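Local coordinates for DUF1805 domain-containing protein (Thermoplasma acidophilum, PDB 1QW2), which is of unknown function but folds into a beta/alpha domain with an antiparallel beta sandwich and assembles with further copies of itself, at residues P31-K36 against D69-A74; D57-V62 against E78-A83. One frame throughout, in Å; residues are numbered along the deposited sequence.

Interaction 1: residues P31-K36 against D69-A74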
# COMPACT_ATOMS: atom_id res chain seq x y z
N PRO A 31 -6.33 -10.26 11.76
CA PRO A 31 -5.74 -9.25 10.87
C PRO A 31 -5.12 -8.13 11.69
O PRO A 31 -5.37 -8.00 12.89
CB PRO A 31 -6.94 -8.77 10.07
CG PRO A 31 -8.04 -8.82 11.09
CD PRO A 31 -7.80 -10.15 11.79
N LEU A 32 -4.30 -7.31 11.04
CA LEU A 32 -3.69 -6.17 11.69
C LEU A 32 -4.39 -4.95 11.12
O LEU A 32 -4.54 -4.83 9.91
CB LEU A 32 -2.19 -6.10 11.36
CG LEU A 32 -1.41 -4.86 11.82
CD1 LEU A 32 0.08 -5.13 11.69
CD2 LEU A 32 -1.79 -3.64 11.00
N LEU A 33 -4.85 -4.06 11.98
CA LEU A 33 -5.47 -2.85 11.50
C LEU A 33 -5.25 -1.70 12.45
O LEU A 33 -5.19 -1.89 13.67
CB LEU A 33 -6.97 -3.05 11.23
CG LEU A 33 -7.93 -3.56 12.30
CD1 LEU A 33 -9.36 -3.40 11.79
CD2 LEU A 33 -7.62 -5.02 12.62
N PHE A 34 -5.09 -0.51 11.88
CA PHE A 34 -4.89 0.69 12.67
C PHE A 34 -5.42 1.91 11.93
O PHE A 34 -5.69 1.86 10.73
CB PHE A 34 -3.39 0.87 13.02
CG PHE A 34 -2.50 1.17 11.83
CD1 PHE A 34 -2.49 2.44 11.24
CD2 PHE A 34 -1.62 0.21 11.35
CE1 PHE A 34 -1.62 2.73 10.18
CE2 PHE A 34 -0.75 0.50 10.29
CZ PHE A 34 -0.75 1.76 9.71
N ILE A 35 -5.62 2.98 12.69
CA ILE A 35 -6.07 4.25 12.16
C ILE A 35 -5.05 5.24 12.70
O ILE A 35 -4.85 5.33 13.91
CB ILE A 35 -7.46 4.66 12.68
CG1 ILE A 35 -8.50 3.63 12.25
CG2 ILE A 35 -7.83 6.05 12.15
CD1 ILE A 35 -9.89 3.90 12.80
N LYS A 36 -4.39 5.97 11.81
CA LYS A 36 -3.37 6.91 12.24
C LYS A 36 -3.65 8.35 11.84
O LYS A 36 -4.02 8.64 10.70
CB LYS A 36 -2.01 6.47 11.70
CG LYS A 36 -0.84 7.34 12.13
CD LYS A 36 -0.48 8.36 11.06
CE LYS A 36 0.72 9.20 11.48
NZ LYS A 36 1.26 10.00 10.35
N ASP A 69 -15.20 0.22 10.62
CA ASP A 69 -16.44 0.46 11.36
C ASP A 69 -16.35 -0.12 12.77
O ASP A 69 -16.77 0.52 13.73
CB ASP A 69 -17.63 -0.14 10.62
CG ASP A 69 -18.05 0.67 9.41
OD1 ASP A 69 -18.95 0.22 8.67
OD2 ASP A 69 -17.48 1.77 9.20
N ASP A 70 -15.81 -1.33 12.88
CA ASP A 70 -15.67 -1.97 14.18
C ASP A 70 -14.78 -1.14 15.09
O ASP A 70 -15.09 -0.95 16.27
CB ASP A 70 -15.06 -3.37 14.05
CG ASP A 70 -16.01 -4.37 13.41
OD1 ASP A 70 -17.21 -4.36 13.76
OD2 ASP A 70 -15.55 -5.16 12.57
N MSE A 71 -13.68 -0.63 14.54
CA MSE A 71 -12.75 0.18 15.32
C MSE A 71 -13.39 1.45 15.86
O MSE A 71 -13.24 1.78 17.04
CB MSE A 71 -11.53 0.56 14.49
CG MSE A 71 -10.55 -0.57 14.26
SE MSE A 71 -8.89 0.13 13.55
CE MSE A 71 -8.10 0.75 15.17
N LEU A 72 -14.09 2.18 15.00
CA LEU A 72 -14.72 3.43 15.40
C LEU A 72 -15.79 3.23 16.47
O LEU A 72 -16.03 4.12 17.29
CB LEU A 72 -15.33 4.12 14.18
CG LEU A 72 -14.31 4.58 13.13
CD1 LEU A 72 -15.04 5.13 11.91
CD2 LEU A 72 -13.40 5.64 13.73
N SER A 73 -16.43 2.07 16.46
CA SER A 73 -17.48 1.77 17.44
C SER A 73 -16.94 1.02 18.65
O SER A 73 -17.67 0.78 19.61
CB SER A 73 -18.59 0.94 16.78
OG SER A 73 -19.19 1.65 15.71
N ALA A 74 -15.66 0.66 18.61
CA ALA A 74 -15.05 -0.07 19.71
C ALA A 74 -14.64 0.83 20.86
O ALA A 74 -14.37 2.02 20.67
CB ALA A 74 -13.83 -0.84 19.21
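Met71, a selenomethionine, reaches from helix 69-73 to strand 32-36 and meets Leu33, Phe34 and Ile35. The axes of helix and strand run 9.6 Å apart and cross at -60°, so side chains must span the distance. Met71 starts with CB pointing at the strand, where it comes 4.1 Å from Ile35 CD1. CG lies anti to the carbonyl carbon (chi1 -74°) and packs 3.9 Å from Leu33 CD1. The selenium follows. Its closest neighbour across the contact is Ile35 CG1, at 3.8 Å, and Ile35 CD1 and the Leu33 branch carbons CG and CD1 lie little farther off. At chi3 (80°) the chain bends, and the terminal CE comes to 4.1 Å from both Phe34 CA, a backbone atom, and Ile35 CG1. Leu33 and Met71 pass one another running opposite ways, whereas Ile35 and Met71 meet tip to tip.

Leu72 adds a smaller contact. Its CD2 sits 4.0 Å from Ile35 CD1, and the two side chains lie roughly perpendicular. The Phe34 side chain leaves from the other face of the strand, where its ring meets that of Phe23 and packs on Ser25 of the second subunit. Met71 also touches Phe22 of strand 18-25 and Ala42 of strand 41-43, and so lies across the inner strands of the sheet. Leu72 packs on Tyr2 of the third subunit.

The contact is characteristic of a helix packed on one face of a beta sheet. All five touching residues are buried. Leu33, Ile35, Met71 and Leu72 join helix and sheet through carbon and selenium alone, so the fit rests on shape and apolar packing, with neither charge nor directed bonds between the two segments.

Interaction 2: residues D57-V62 against E78-A83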
# COMPACT_ATOMS: atom_id res chain seq x y z
N ASP A 57 4.16 7.69 22.75
CA ASP A 57 3.10 7.88 21.76
C ASP A 57 1.75 8.22 22.37
O ASP A 57 1.49 7.93 23.53
CB ASP A 57 2.86 6.60 20.95
CG ASP A 57 4.01 6.22 20.06
OD1 ASP A 57 4.83 7.09 19.73
OD2 ASP A 57 4.07 5.03 19.67
N ILE A 58 0.90 8.85 21.56
CA ILE A 58 -0.47 9.11 21.95
C ILE A 58 -1.09 7.92 21.22
O ILE A 58 -1.19 7.90 19.99
CB ILE A 58 -1.02 10.42 21.34
CG1 ILE A 58 -0.44 11.62 22.08
CG2 ILE A 58 -2.55 10.42 21.42
CD1 ILE A 58 -0.93 12.97 21.55
N ALA A 59 -1.47 6.90 21.98
CA ALA A 59 -2.02 5.69 21.37
C ALA A 59 -3.15 5.05 22.14
O ALA A 59 -3.22 5.15 23.36
CB ALA A 59 -0.90 4.68 21.18
N VAL A 60 -4.04 4.39 21.41
CA VAL A 60 -5.14 3.67 22.02
C VAL A 60 -5.20 2.28 21.40
O VAL A 60 -4.90 2.09 20.22
CB VAL A 60 -6.50 4.39 21.84
CG1 VAL A 60 -6.53 5.67 22.67
CG2 VAL A 60 -6.74 4.69 20.38
N ARG A 61 -5.57 1.31 22.22
CA ARG A 61 -5.66 -0.07 21.79
C ARG A 61 -7.11 -0.52 21.92
O ARG A 61 -7.74 -0.27 22.95
CB ARG A 61 -4.74 -0.93 22.67
CG ARG A 61 -4.75 -2.42 22.37
CD ARG A 61 -3.61 -3.12 23.11
NE ARG A 61 -3.64 -4.56 22.93
CZ ARG A 61 -4.25 -5.41 23.75
NH1 ARG A 61 -4.88 -4.96 24.83
NH2 ARG A 61 -4.27 -6.71 23.47
N VAL A 62 -7.64 -1.14 20.87
CA VAL A 62 -9.01 -1.66 20.88
C VAL A 62 -8.89 -3.15 20.56
O VAL A 62 -7.89 -3.59 20.00
CB VAL A 62 -9.91 -0.96 19.83
CG1 VAL A 62 -10.10 0.50 20.21
CG2 VAL A 62 -9.31 -1.07 18.45
N GLU A 78 -7.06 0.17 26.27
CA GLU A 78 -5.86 0.73 26.88
C GLU A 78 -5.55 2.06 26.21
O GLU A 78 -5.70 2.21 25.00
CB GLU A 78 -4.67 -0.20 26.71
CG GLU A 78 -4.66 -1.41 27.60
CD GLU A 78 -3.40 -2.22 27.43
OE1 GLU A 78 -3.34 -3.03 26.48
OE2 GLU A 78 -2.46 -2.02 28.22
N ALA A 79 -5.14 3.04 27.01
CA ALA A 79 -4.78 4.35 26.50
C ALA A 79 -3.37 4.67 26.99
O ALA A 79 -3.05 4.43 28.16
CB ALA A 79 -5.76 5.41 27.03
N SER A 80 -2.53 5.20 26.11
CA SER A 80 -1.17 5.52 26.51
C SER A 80 -1.18 6.68 27.49
O SER A 80 -2.19 7.38 27.64
CB SER A 80 -0.31 5.90 25.30
OG SER A 80 -0.70 7.16 24.79
N GLN A 81 -0.06 6.89 28.17
CA GLN A 81 0.04 7.97 29.13
C GLN A 81 -0.20 9.32 28.45
O GLN A 81 -0.91 10.17 28.98
CB GLN A 81 1.40 7.94 29.81
CG GLN A 81 1.65 6.65 30.57
CD GLN A 81 3.00 6.62 31.25
OE1 GLN A 81 3.10 6.83 32.46
NE2 GLN A 81 4.04 6.38 30.47
N GLU A 82 0.40 9.53 27.28
CA GLU A 82 0.21 10.79 26.56
C GLU A 82 -1.25 10.94 26.10
O GLU A 82 -1.76 12.05 25.98
CB GLU A 82 1.15 10.89 25.36
CG GLU A 82 2.62 11.10 25.71
CD GLU A 82 2.88 12.39 26.48
OE1 GLU A 82 2.14 13.38 26.26
OE2 GLU A 82 3.83 12.43 27.29
N ALA A 83 -1.91 9.81 25.83
CA ALA A 83 -3.30 9.86 25.40
C ALA A 83 -4.18 10.24 26.58
O ALA A 83 -5.14 11.00 26.44
CB ALA A 83 -3.72 8.50 24.84
O HOH W 1 2.39 7.76 26.18
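Chi1 of Ser80 (71°) sets OG between its own backbone N and carbonyl carbon, facing the backbone of Asp57 and Ala59. There OG donates to Asp57 O at 2.6 Å. It accepts from Ala59 N in a nearly straight bond of 2.9 Å. The same oxygen also accepts from Ala83 N, which makes Ser80 the N-cap of helix 81-85. An alanine here would probably leave Ala59 N and Ala83 N without their side-chain acceptor and Asp57 O without its hydroxyl donor, and weaken the cap. Water 1 joins Asp57 O to Glu82 N, a second tie at the helix start.

In Arg61 CG is anti to the backbone N (chi1 179°), and the chain runs extended beside Glu78. NH1 reaches Glu78 OE1 at 3.0 Å, a salt bridge whose hydrogen bond is weak. The guanidinium and carboxylate planes stand 85° apart. NH2 has another partner in Gly45 O.

Between these ends the strands pair antiparallel. Arg61 and Glu78 form a hydrogen-bonded pair, with Arg61 N on Glu78 O at 2.9 Å. Val60 and Ala79 form a non-hydrogen-bonded pair. Ser80 N donates to Ala59 O. Past the cap, Ile58 CG1 rests 3.7 Å from Glu82 CB, and its CG2 packs on Ala83. The contact joins an edge strand of this chain's sheet to its neighbour, and one serine hydroxyl couples that pairing to the next helix.

How the interactions relate
Interactions 1 and 2 reach the same sheet, with their centres 14 Å apart. Their segments alternate along the chain: strand 59-61 leads into helix 68-73, which leads into strand 78-79. The helix of interaction 1 therefore belongs to the connection between the paired strands of interaction 2. The two contacts touch at Val62, where Met71 CE packs 3.9 Å from Val62 CG2 and Ala74 CB lies 4.0 Å from Val62 CB. Interaction 1 covers a face of the sheet; interaction 2 extends its edge. Both also border the second subunit, among others through Phe34 and Asp57. The function is unknown, so neither contact can be placed relative to an active site.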